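Local atomic coordinates of ribonucleoside triphosphate reductase (Lactobacillus leichmannii, PDB entry 1L1L), a protein that catalyses the adenosylcobalamin-dependent reduction of ribonucleoside triphosphates to 2'-deoxyribonucleoside triphosphates, as a class II ribonucleotide reductase that works as an allosterically regulated monomer. Residues N59-P64 with Y446-F452; P176-I182 with L237-N243; E208-D212 with Q248-L252; L381-N386 with I398-G404. All coordinates share one frame; numbering follows the deposited sequence.

Overall arrangement
Contact 1 is the most buried of the four. It joins the ends of helices 48-60 and 436-450 through an amide stacked on a ring and an arginine shared between polar partners. Contacts 2 and 3 lie far out, with centres 18 Å apart, and both are built round the small parallel sheet of strands 183-187, 249-253 and 216-219. They touch each other where Leu237 packs on Leu250. Contact 2, in the loops leading into two of these strands, is partly buried and mixes backbone bonds with aromatic packing. Contact 3 is a surface contact with one salt bridge. Contact 4, partly buried, lies beside strand 377-380, its centre 26 Å from that of contact 1, and relies on backbone carbonyls.

Contact 1: residues N59-P64 with Y446-F452; sequences NINLDP and YAKRVTF
The side-chain amide of Asn59 lies flat over one face of the Tyr446 ring, the two planes only 5° apart. Asn59 ND2 sits over the ring centre, 3.2 Å above the plane. CG lies over the CD2-CE2 edge and CB just beyond the rim near CE2. The guanidinium of Arg449 has Ile60 CD1 over one face and the backbone oxygen of Asn59 at its edge, with Asn59 OD1 also at the edge, tilted from the plane. The guanidinium stands at 71° to the Asn59 amide. On the Phe452 ring, Pro64 CG rests over one face, displaced toward the rim, in a CH-pi contact 3.9 Å from the centroid.

Asn59 uses both ends of its amide. Its CG points away from the backbone N and reaches between Tyr446 and Arg449. Asn59 ND2 donates to Tyr446 O at 3.1 Å in a nearly straight bond of 168°. That carbonyl also accepts from Val450 N. Asn59 OD1 receives Arg449 NE at 2.8 Å, with the donor above the carbonyl plane, and a weak bond from NH2. A further weak bond runs from NE to Asn59 O. These bonds fix the rotation of the amide.

The chain leaves helix 48-60 through a type I turn from Ile60 to Asp63, and Leu62 CD1 packs on Arg449 O at 4.0 Å. Arg449 NH1 turns to Glu81 and Tyr532, and Tyr446 OH to Asn100. Helix 72-90 covers Ile60 and Tyr446 through Leu78 and Leu85, while Leu536 of helix 512-536 packs on Pro64 and Phe452.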
# COMPACT_ATOMS: atom_id res chain seq x y z
N ASN A 59 -9.39 -4.46 -16.91
CA ASN A 59 -9.77 -3.09 -16.58
C ASN A 59 -10.78 -2.49 -17.56
O ASN A 59 -11.76 -1.87 -17.16
CB ASN A 59 -8.53 -2.19 -16.52
CG ASN A 59 -8.85 -0.75 -16.16
OD1 ASN A 59 -9.04 0.10 -17.03
ND2 ASN A 59 -8.92 -0.47 -14.86
N ILE A 60 -10.53 -2.68 -18.86
CA ILE A 60 -11.41 -2.12 -19.88
C ILE A 60 -12.86 -2.61 -19.76
O ILE A 60 -13.80 -1.83 -19.94
CB ILE A 60 -10.87 -2.43 -21.31
CG1 ILE A 60 -11.56 -1.53 -22.34
CG2 ILE A 60 -11.09 -3.88 -21.65
CD1 ILE A 60 -11.19 -0.09 -22.24
N ASN A 61 -13.03 -3.89 -19.45
CA ASN A 61 -14.35 -4.50 -19.32
C ASN A 61 -15.12 -4.07 -18.08
O ASN A 61 -16.15 -4.65 -17.75
CB ASN A 61 -14.23 -6.02 -19.36
CG ASN A 61 -13.89 -6.54 -20.74
OD1 ASN A 61 -14.53 -6.16 -21.73
ND2 ASN A 61 -12.90 -7.41 -20.83
N LEU A 62 -14.61 -3.04 -17.41
CA LEU A 62 -15.27 -2.50 -16.23
C LEU A 62 -16.12 -1.30 -16.62
O LEU A 62 -17.05 -0.93 -15.90
CB LEU A 62 -14.25 -2.08 -15.17
CG LEU A 62 -13.61 -3.20 -14.34
CD1 LEU A 62 -12.60 -2.58 -13.37
CD2 LEU A 62 -14.70 -3.96 -13.58
N ASP A 63 -15.81 -0.68 -17.77
CA ASP A 63 -16.56 0.48 -18.23
C ASP A 63 -18.05 0.13 -18.10
O ASP A 63 -18.51 -0.87 -18.65
CB ASP A 63 -16.22 0.83 -19.68
CG ASP A 63 -16.82 2.16 -20.12
OD1 ASP A 63 -18.06 2.31 -20.03
OD2 ASP A 63 -16.07 3.06 -20.53
N PRO A 64 -18.80 0.93 -17.35
CA PRO A 64 -20.23 0.71 -17.12
C PRO A 64 -21.12 0.71 -18.37
O PRO A 64 -22.16 0.06 -18.40
CB PRO A 64 -20.60 1.83 -16.15
CG PRO A 64 -19.71 2.94 -16.59
CD PRO A 64 -18.39 2.24 -16.80
N TYR A 446 -8.12 4.69 -16.62
CA TYR A 446 -7.92 3.35 -16.07
C TYR A 446 -8.45 3.39 -14.65
O TYR A 446 -9.30 2.59 -14.27
CB TYR A 446 -6.42 2.99 -16.06
CG TYR A 446 -6.09 1.62 -15.50
CD1 TYR A 446 -6.15 1.36 -14.12
CD2 TYR A 446 -5.76 0.56 -16.35
CE1 TYR A 446 -5.89 0.08 -13.62
CE2 TYR A 446 -5.50 -0.71 -15.85
CZ TYR A 446 -5.57 -0.95 -14.49
OH TYR A 446 -5.32 -2.23 -14.03
N ALA A 447 -7.96 4.36 -13.89
CA ALA A 447 -8.36 4.53 -12.49
C ALA A 447 -9.86 4.74 -12.37
O ALA A 447 -10.54 4.08 -11.58
CB ALA A 447 -7.61 5.70 -11.88
N LYS A 448 -10.39 5.68 -13.17
CA LYS A 448 -11.81 5.98 -13.13
C LYS A 448 -12.64 4.71 -13.26
O LYS A 448 -13.67 4.57 -12.59
CB LYS A 448 -12.18 6.94 -14.27
CG LYS A 448 -13.51 7.63 -14.06
CD LYS A 448 -13.36 8.76 -13.05
CE LYS A 448 -14.69 9.39 -12.70
NZ LYS A 448 -14.50 10.68 -12.00
N ARG A 449 -12.22 3.80 -14.12
CA ARG A 449 -12.97 2.57 -14.31
C ARG A 449 -12.97 1.69 -13.06
O ARG A 449 -14.01 1.13 -12.68
CB ARG A 449 -12.42 1.79 -15.51
CG ARG A 449 -12.99 2.29 -16.87
CD ARG A 449 -12.71 1.29 -18.00
NE ARG A 449 -11.29 1.19 -18.33
CZ ARG A 449 -10.59 2.10 -18.99
NH1 ARG A 449 -11.18 3.22 -19.42
NH2 ARG A 449 -9.30 1.91 -19.23
N VAL A 450 -11.82 1.58 -12.40
CA VAL A 450 -11.75 0.78 -11.19
C VAL A 450 -12.88 1.18 -10.22
O VAL A 450 -13.44 0.34 -9.52
CB VAL A 450 -10.37 0.94 -10.50
CG1 VAL A 450 -10.37 0.27 -9.13
CG2 VAL A 450 -9.29 0.33 -11.36
N THR A 451 -13.23 2.46 -10.21
CA THR A 451 -14.29 2.93 -9.31
C THR A 451 -15.68 2.34 -9.60
O THR A 451 -16.63 2.58 -8.85
CB THR A 451 -14.41 4.47 -9.32
OG1 THR A 451 -15.00 4.91 -10.56
CG2 THR A 451 -13.05 5.11 -9.15
N PHE A 452 -15.81 1.58 -10.69
CA PHE A 452 -17.09 0.96 -11.00
C PHE A 452 -17.07 -0.54 -10.70
O PHE A 452 -18.02 -1.26 -11.01
CB PHE A 452 -17.48 1.19 -12.48
CG PHE A 452 -17.89 2.60 -12.78
CD1 PHE A 452 -16.94 3.57 -13.07
CD2 PHE A 452 -19.23 2.97 -12.77
CE1 PHE A 452 -17.31 4.88 -13.34
CE2 PHE A 452 -19.61 4.29 -13.04
CZ PHE A 452 -18.65 5.24 -13.33

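Contact 2: residues P176-I182 with L237-N243; sequences PRVDFAI and LHFAQTN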
# COMPACT_ATOMS: atom_id res chain seq x y z
N PRO A 176 -18.42 2.92 23.98
CA PRO A 176 -19.05 2.71 25.29
C PRO A 176 -18.20 1.94 26.30
O PRO A 176 -17.19 1.34 25.95
CB PRO A 176 -20.33 1.96 24.94
CG PRO A 176 -19.93 1.18 23.72
CD PRO A 176 -19.16 2.20 22.92
N ARG A 177 -18.62 1.98 27.56
CA ARG A 177 -17.89 1.27 28.60
C ARG A 177 -17.93 -0.23 28.35
O ARG A 177 -18.94 -0.76 27.90
CB ARG A 177 -18.49 1.59 29.98
CG ARG A 177 -20.01 1.53 30.02
CD ARG A 177 -20.53 1.61 31.46
NE ARG A 177 -21.98 1.80 31.51
CZ ARG A 177 -22.71 1.76 32.63
NH1 ARG A 177 -22.13 1.53 33.80
NH2 ARG A 177 -24.03 1.97 32.58
N VAL A 178 -16.83 -0.92 28.65
CA VAL A 178 -16.78 -2.36 28.47
C VAL A 178 -17.67 -2.96 29.57
O VAL A 178 -17.24 -3.15 30.70
CB VAL A 178 -15.34 -2.91 28.63
CG1 VAL A 178 -15.31 -4.41 28.40
CG2 VAL A 178 -14.40 -2.20 27.66
N ASP A 179 -18.92 -3.27 29.21
CA ASP A 179 -19.90 -3.82 30.13
C ASP A 179 -19.69 -5.22 30.69
O ASP A 179 -20.01 -5.46 31.86
CB ASP A 179 -21.29 -3.77 29.49
CG ASP A 179 -21.87 -2.38 29.48
OD1 ASP A 179 -22.86 -2.15 28.75
OD2 ASP A 179 -21.36 -1.51 30.22
N PHE A 180 -19.16 -6.15 29.89
CA PHE A 180 -18.97 -7.52 30.36
C PHE A 180 -17.63 -8.14 30.02
O PHE A 180 -17.15 -8.04 28.89
CB PHE A 180 -20.06 -8.44 29.80
CG PHE A 180 -21.43 -7.83 29.79
CD1 PHE A 180 -22.06 -7.46 30.97
CD2 PHE A 180 -22.08 -7.61 28.59
CE1 PHE A 180 -23.32 -6.89 30.96
CE2 PHE A 180 -23.35 -7.04 28.56
CZ PHE A 180 -23.97 -6.67 29.75
N ALA A 181 -17.02 -8.80 31.00
CA ALA A 181 -15.76 -9.49 30.78
C ALA A 181 -16.21 -10.85 30.26
O ALA A 181 -16.90 -11.59 30.97
CB ALA A 181 -15.00 -9.66 32.07
N ILE A 182 -15.84 -11.18 29.03
CA ILE A 182 -16.27 -12.44 28.43
C ILE A 182 -15.36 -13.63 28.70
O ILE A 182 -14.14 -13.54 28.62
CB ILE A 182 -16.42 -12.29 26.90
CG1 ILE A 182 -17.42 -11.18 26.59
CG2 ILE A 182 -16.86 -13.61 26.29
CD1 ILE A 182 -18.81 -11.39 27.15
N LEU A 237 -19.91 -8.81 22.30
CA LEU A 237 -20.43 -9.42 23.53
C LEU A 237 -19.92 -8.71 24.78
O LEU A 237 -20.31 -9.06 25.90
CB LEU A 237 -20.04 -10.89 23.61
CG LEU A 237 -20.79 -11.88 22.71
CD1 LEU A 237 -20.29 -13.29 23.00
CD2 LEU A 237 -22.29 -11.77 22.94
N HIS A 238 -19.05 -7.73 24.59
CA HIS A 238 -18.51 -6.99 25.72
C HIS A 238 -19.36 -5.75 26.00
O HIS A 238 -19.13 -5.06 26.99
CB HIS A 238 -17.07 -6.55 25.45
CG HIS A 238 -16.06 -7.65 25.58
ND1 HIS A 238 -15.92 -8.66 24.66
CD2 HIS A 238 -15.13 -7.90 26.54
CE1 HIS A 238 -14.95 -9.48 25.03
NE2 HIS A 238 -14.46 -9.04 26.17
N PHE A 239 -20.34 -5.48 25.14
CA PHE A 239 -21.19 -4.30 25.28
C PHE A 239 -22.68 -4.59 25.32
O PHE A 239 -23.24 -5.23 24.43
CB PHE A 239 -20.87 -3.32 24.14
CG PHE A 239 -19.40 -3.02 23.99
CD1 PHE A 239 -18.55 -3.94 23.37
CD2 PHE A 239 -18.85 -1.85 24.51
CE1 PHE A 239 -17.18 -3.70 23.28
CE2 PHE A 239 -17.48 -1.60 24.42
CZ PHE A 239 -16.64 -2.53 23.81
N ALA A 240 -23.33 -4.10 26.37
CA ALA A 240 -24.76 -4.31 26.57
C ALA A 240 -25.63 -3.98 25.35
O ALA A 240 -26.60 -4.68 25.08
CB ALA A 240 -25.24 -3.51 27.77
N GLN A 241 -25.27 -2.93 24.63
CA GLN A 241 -26.03 -2.50 23.45
C GLN A 241 -26.21 -3.62 22.42
O GLN A 241 -27.20 -3.64 21.68
CB GLN A 241 -25.32 -1.32 22.79
CG GLN A 241 -23.98 -1.69 22.17
CD GLN A 241 -23.25 -0.48 21.61
OE1 GLN A 241 -22.80 0.38 22.36
NE2 GLN A 241 -23.14 -0.41 20.29
N THR A 242 -25.24 -4.53 22.37
CA THR A 242 -25.28 -5.64 21.43
C THR A 242 -25.22 -6.97 22.16
O THR A 242 -24.68 -7.95 21.65
CB THR A 242 -24.11 -5.57 20.42
OG1 THR A 242 -22.88 -5.36 21.14
CG2 THR A 242 -24.31 -4.43 19.45
N ASN A 243 -25.77 -6.99 23.37
CA ASN A 243 -25.79 -8.19 24.20
C ASN A 243 -26.83 -8.05 25.31
O ASN A 243 -26.50 -8.02 26.50
CB ASN A 243 -24.41 -8.44 24.82
CG ASN A 243 -24.34 -9.76 25.56
OD1 ASN A 243 -25.31 -10.53 25.58
ND2 ASN A 243 -23.20 -10.02 26.19
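His238 and Phe180 carry the middle of this loop-to-loop contact. The two loops lead into strands 183-187 and 249-253, neighbours in a parallel three-stranded sheet. The second loop follows helix 224-236, so the path from strand 216-219 through that helix to strand 249-253 is a beta-alpha-beta crossover. Phe180 N donates to His238 O at 3.1 Å, from above the carbonyl plane. One residue back, Asp179 OD1 takes Ala240 N on its anti side at 3.1 Å.

The aromatic rings fill in around these bonds. Ile182 CG1 stands beside its own backbone N (chi1 -57°), which brings it over one face of the His238 ring. This CH-pi contact is 3.5 Å from the centroid. Val178 CG1 meets the ring edge. Leu237 O is in plane at the edge of the Phe180 ring. Farther round the ring, Phe180 CZ packs on Ala240 CB. Phe239 turns its own ring edge to Pro176 O.

Further out, His238 is held at both nitrogens. ND1 bonds to Leu234 O in helix 224-236, and NE2 bonds to Asn289 OD1, which also accepts from Ile182 N. Asn289 thus ties the imidazole and the first loop to helix 275-289. The amide of Asn243 lies 78° from the plane of the Phe180 ring. Asn243 ND2 bonds to Lys247 O and also donates to Leu237 O at 3.1 Å, tilted 30° from the carbonyl plane.

Contact 3: residues E208-D212 with Q248-L252; sequences ELVQD and QKLIL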
# COMPACT_ATOMS: atom_id res chain seq x y z
N GLU A 208 -11.97 -31.53 26.52
CA GLU A 208 -11.67 -30.56 27.57
C GLU A 208 -12.70 -29.43 27.67
O GLU A 208 -12.76 -28.72 28.67
CB GLU A 208 -10.30 -29.93 27.34
CG GLU A 208 -9.30 -30.85 26.66
CD GLU A 208 -9.08 -32.13 27.43
OE1 GLU A 208 -8.62 -32.04 28.59
OE2 GLU A 208 -9.36 -33.21 26.88
N LEU A 209 -13.48 -29.25 26.61
CA LEU A 209 -14.48 -28.19 26.56
C LEU A 209 -15.48 -28.20 27.72
O LEU A 209 -16.13 -29.21 28.00
CB LEU A 209 -15.24 -28.23 25.23
CG LEU A 209 -16.29 -27.13 25.03
CD1 LEU A 209 -15.61 -25.77 25.06
CD2 LEU A 209 -17.00 -27.35 23.71
N VAL A 210 -15.60 -27.05 28.38
CA VAL A 210 -16.54 -26.90 29.49
C VAL A 210 -17.70 -26.05 29.01
O VAL A 210 -17.59 -24.84 28.88
CB VAL A 210 -15.87 -26.20 30.70
CG1 VAL A 210 -16.88 -26.04 31.82
CG2 VAL A 210 -14.67 -27.01 31.16
N GLN A 211 -18.83 -26.70 28.73
CA GLN A 211 -20.01 -25.98 28.25
C GLN A 211 -21.22 -26.17 29.15
O GLN A 211 -21.30 -27.12 29.92
CB GLN A 211 -20.35 -26.42 26.83
CG GLN A 211 -21.71 -25.93 26.33
CD GLN A 211 -22.03 -26.37 24.91
OE1 GLN A 211 -21.92 -27.55 24.58
NE2 GLN A 211 -22.44 -25.42 24.07
N ASP A 212 -22.16 -25.24 29.03
CA ASP A 212 -23.40 -25.28 29.77
C ASP A 212 -24.47 -24.65 28.88
O ASP A 212 -24.14 -23.96 27.91
CB ASP A 212 -23.27 -24.52 31.11
CG ASP A 212 -22.90 -23.06 30.93
OD1 ASP A 212 -23.71 -22.29 30.36
OD2 ASP A 212 -21.80 -22.67 31.38
N GLN A 248 -22.21 -13.92 29.16
CA GLN A 248 -20.77 -13.74 29.26
C GLN A 248 -20.01 -15.04 29.06
O GLN A 248 -18.90 -15.20 29.56
CB GLN A 248 -20.42 -13.14 30.62
CG GLN A 248 -21.23 -11.90 30.99
CD GLN A 248 -20.88 -11.35 32.36
OE1 GLN A 248 -21.74 -10.78 33.05
NE2 GLN A 248 -19.62 -11.51 32.77
N LYS A 249 -20.61 -15.96 28.32
CA LYS A 249 -19.97 -17.24 28.05
C LYS A 249 -19.97 -17.48 26.54
O LYS A 249 -21.01 -17.74 25.95
CB LYS A 249 -20.72 -18.36 28.77
CG LYS A 249 -20.65 -18.27 30.28
CD LYS A 249 -21.32 -19.46 30.96
CE LYS A 249 -21.18 -19.39 32.48
NZ LYS A 249 -21.77 -20.57 33.18
N LEU A 250 -18.79 -17.40 25.94
CA LEU A 250 -18.65 -17.59 24.50
C LEU A 250 -17.76 -18.77 24.15
O LEU A 250 -16.67 -18.95 24.70
CB LEU A 250 -18.09 -16.32 23.85
CG LEU A 250 -17.85 -16.41 22.34
CD1 LEU A 250 -19.13 -16.87 21.65
CD2 LEU A 250 -17.39 -15.05 21.80
N ILE A 251 -18.24 -19.59 23.22
CA ILE A 251 -17.49 -20.74 22.76
C ILE A 251 -17.39 -20.67 21.24
O ILE A 251 -18.39 -20.84 20.55
CB ILE A 251 -18.19 -22.06 23.13
CG1 ILE A 251 -18.47 -22.11 24.64
CG2 ILE A 251 -17.32 -23.24 22.71
CD1 ILE A 251 -19.36 -23.27 25.07
N LEU A 252 -16.19 -20.41 20.73
CA LEU A 252 -15.99 -20.33 19.29
C LEU A 252 -15.33 -21.63 18.81
O LEU A 252 -14.24 -22.00 19.27
CB LEU A 252 -15.11 -19.12 18.94
CG LEU A 252 -15.73 -17.76 19.24
CD1 LEU A 252 -14.75 -16.65 18.91
CD2 LEU A 252 -17.01 -17.58 18.43
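This is a surface contact, one salt bridge beside a small apolar patch. Asp212 pairs with Lys249, and Leu209 and Gln211 pack on Ile251. It belongs to the B12-dependent reductase insertion domain. Strand 249-253 is the middle strand of a parallel sheet, with 183-187 and 216-219 outside it. The loop 208-212 runs over one face of that sheet before entering strand 216-219.

Side chains alternate along the strand. Lys249 and Ile251 point to the loop, while Leu250 and Leu252 turn to the other face, where both pack on Leu233 of helix 224-236. Ile251 divides its branches between two partners. Ile251 CG2 meets Leu209 CD1 at 3.9 Å. Ile251 CD1 touches Gln211 CB at 3.7 Å and also Gln211 CG, and the two side chains cross at about a right angle. Strand 183-187 completes the patch, since Val187 touches both Leu209 and Ile251.

Lys249 is fully extended beyond CG and comes crosswise to Asp212. Lys249 NZ reaches Asp212 OD2 at 2.8 Å in a hydrogen-bonded salt bridge. Lys249 CD is also near Asp212 OD2, at 3.3 Å. The aspartate has chi1 at 59°, with CG between the backbone N and the carbonyl carbon, and this swings the carboxylate toward the lysine. OD1 makes weak bonds to the backbone N of Asp214 and Ser215, at the entry to strand 216-219.

The ammonium meets OD2 from above the carboxylate plane, 46° out of it. Charge attraction is probably a large part of the hold.

Contact 4: residues L381-N386 with I398-G404; sequences LDLSKN and IDGDVEG
Lys385 of helix 381-386 lays its methylenes along the 399-402 turn. Lys385 CB is 3.4 Å from Asp399 O. The next carbon, Lys385 CG, touches Asp399 O at 3.3 Å and packs against Val402 CB. Lys385 CD then sits 3.3 Å from Val402 O, with Gly400 O a little farther off. The chain bends at chi3 (-73°), and Lys385 CE is 4.2 Å from Val402 O. NZ continues beyond CE. The methylenes thus run past three backbone carbonyls of the turn.

The backbone of Lys385 adds to this. Lys385 O accepts from Asp399 N at 3.0 Å, a bond of 160°, and Lys385 CA makes a CA-H...O contact with Asp399 O. Helix 381-386 follows directly on strand 377-380 of the seven-stranded sheet, probably part of the ten-stranded alpha-beta barrel. Residues 399-402 form a type I turn, and the chain then enters the short hairpin of strands 402-405 and 412-414. Glu403 and Gly404 both face Leu413, a classic beta bulge. The axes of helix 381-386 and of the weakly bonded strand 402-404 make an angle of 145°, roughly antiparallel.

At the start of the helix, Leu381 CD2 lies 3.6 Å from Glu403 O, beside the bulge. Ser384 CB touches Val402 CG1, and Ser384 OG turns back to Asn380 O. The Asp399 carboxylate leads away from the helix to salt bridges with Lys543 and Arg469.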
# COMPACT_ATOMS: atom_id res chain seq x y z
N LEU A 381 -4.75 17.16 8.88
CA LEU A 381 -6.12 17.01 8.41
C LEU A 381 -6.70 18.34 7.93
O LEU A 381 -7.53 18.38 7.02
CB LEU A 381 -6.99 16.41 9.53
CG LEU A 381 -6.64 14.97 9.92
CD1 LEU A 381 -7.43 14.54 11.16
CD2 LEU A 381 -6.95 14.04 8.75
N ASP A 382 -6.24 19.41 8.56
CA ASP A 382 -6.65 20.78 8.23
C ASP A 382 -6.37 21.06 6.75
O ASP A 382 -7.28 21.35 5.97
CB ASP A 382 -5.86 21.76 9.11
CG ASP A 382 -6.28 23.20 8.93
OD1 ASP A 382 -5.56 24.10 9.42
OD2 ASP A 382 -7.34 23.44 8.30
N LEU A 383 -5.10 20.99 6.38
CA LEU A 383 -4.69 21.23 4.99
C LEU A 383 -5.28 20.20 4.02
O LEU A 383 -5.59 20.53 2.87
CB LEU A 383 -3.17 21.18 4.86
CG LEU A 383 -2.34 22.30 5.50
CD1 LEU A 383 -0.87 21.98 5.30
CD2 LEU A 383 -2.68 23.64 4.87
N SER A 384 -5.42 18.96 4.49
CA SER A 384 -5.95 17.88 3.66
C SER A 384 -7.40 18.08 3.27
O SER A 384 -7.82 17.70 2.18
CB SER A 384 -5.81 16.53 4.38
OG SER A 384 -4.45 16.17 4.55
N LYS A 385 -8.18 18.67 4.17
CA LYS A 385 -9.59 18.91 3.87
C LYS A 385 -9.85 20.21 3.13
O LYS A 385 -10.87 20.35 2.46
CB LYS A 385 -10.42 18.90 5.17
CG LYS A 385 -10.52 17.53 5.82
CD LYS A 385 -11.47 17.52 7.01
CE LYS A 385 -10.86 18.22 8.21
NZ LYS A 385 -11.72 18.06 9.42
N ASN A 386 -8.92 21.16 3.23
CA ASN A 386 -9.10 22.47 2.60
C ASN A 386 -8.18 22.83 1.45
O ASN A 386 -8.06 24.00 1.09
CB ASN A 386 -9.00 23.56 3.66
CG ASN A 386 -9.96 23.33 4.79
OD1 ASN A 386 -11.16 23.13 4.57
ND2 ASN A 386 -9.44 23.35 6.02
N ILE A 398 -13.13 21.51 0.34
CA ILE A 398 -13.01 20.87 -0.97
C ILE A 398 -12.93 19.35 -0.80
O ILE A 398 -13.45 18.60 -1.62
CB ILE A 398 -11.76 21.40 -1.73
CG1 ILE A 398 -11.79 20.93 -3.18
CG2 ILE A 398 -10.48 20.96 -1.03
CD1 ILE A 398 -10.66 21.48 -4.03
N ASP A 399 -12.28 18.91 0.28
CA ASP A 399 -12.16 17.49 0.62
C ASP A 399 -12.59 17.39 2.09
O ASP A 399 -11.87 16.85 2.93
CB ASP A 399 -10.71 17.02 0.48
CG ASP A 399 -10.59 15.61 -0.12
OD1 ASP A 399 -11.51 14.78 0.05
OD2 ASP A 399 -9.54 15.32 -0.76
N GLY A 400 -13.78 17.91 2.39
CA GLY A 400 -14.30 17.92 3.74
C GLY A 400 -14.62 16.61 4.43
O GLY A 400 -14.83 16.60 5.65
N ASP A 401 -14.67 15.50 3.70
CA ASP A 401 -14.97 14.21 4.32
C ASP A 401 -13.70 13.45 4.74
O ASP A 401 -13.79 12.34 5.25
CB ASP A 401 -15.80 13.34 3.38
CG ASP A 401 -17.23 13.80 3.25
OD1 ASP A 401 -17.91 13.37 2.30
OD2 ASP A 401 -17.68 14.60 4.11
N VAL A 402 -12.54 14.05 4.51
CA VAL A 402 -11.27 13.41 4.85
C VAL A 402 -11.08 13.26 6.35
O VAL A 402 -11.23 14.22 7.10
CB VAL A 402 -10.08 14.20 4.28
CG1 VAL A 402 -8.77 13.63 4.81
CG2 VAL A 402 -10.09 14.16 2.76
N GLU A 403 -10.72 12.06 6.80
CA GLU A 403 -10.50 11.81 8.22
C GLU A 403 -9.16 11.15 8.49
O GLU A 403 -8.74 11.02 9.64
CB GLU A 403 -11.61 10.91 8.78
CG GLU A 403 -12.98 11.57 8.83
CD GLU A 403 -13.96 10.76 9.64
OE1 GLU A 403 -13.66 10.49 10.82
OE2 GLU A 403 -15.03 10.40 9.11
N GLY A 404 -8.49 10.74 7.42
CA GLY A 404 -7.20 10.09 7.59
C GLY A 404 -6.50 9.85 6.27
O GLY A 404 -6.75 10.56 5.29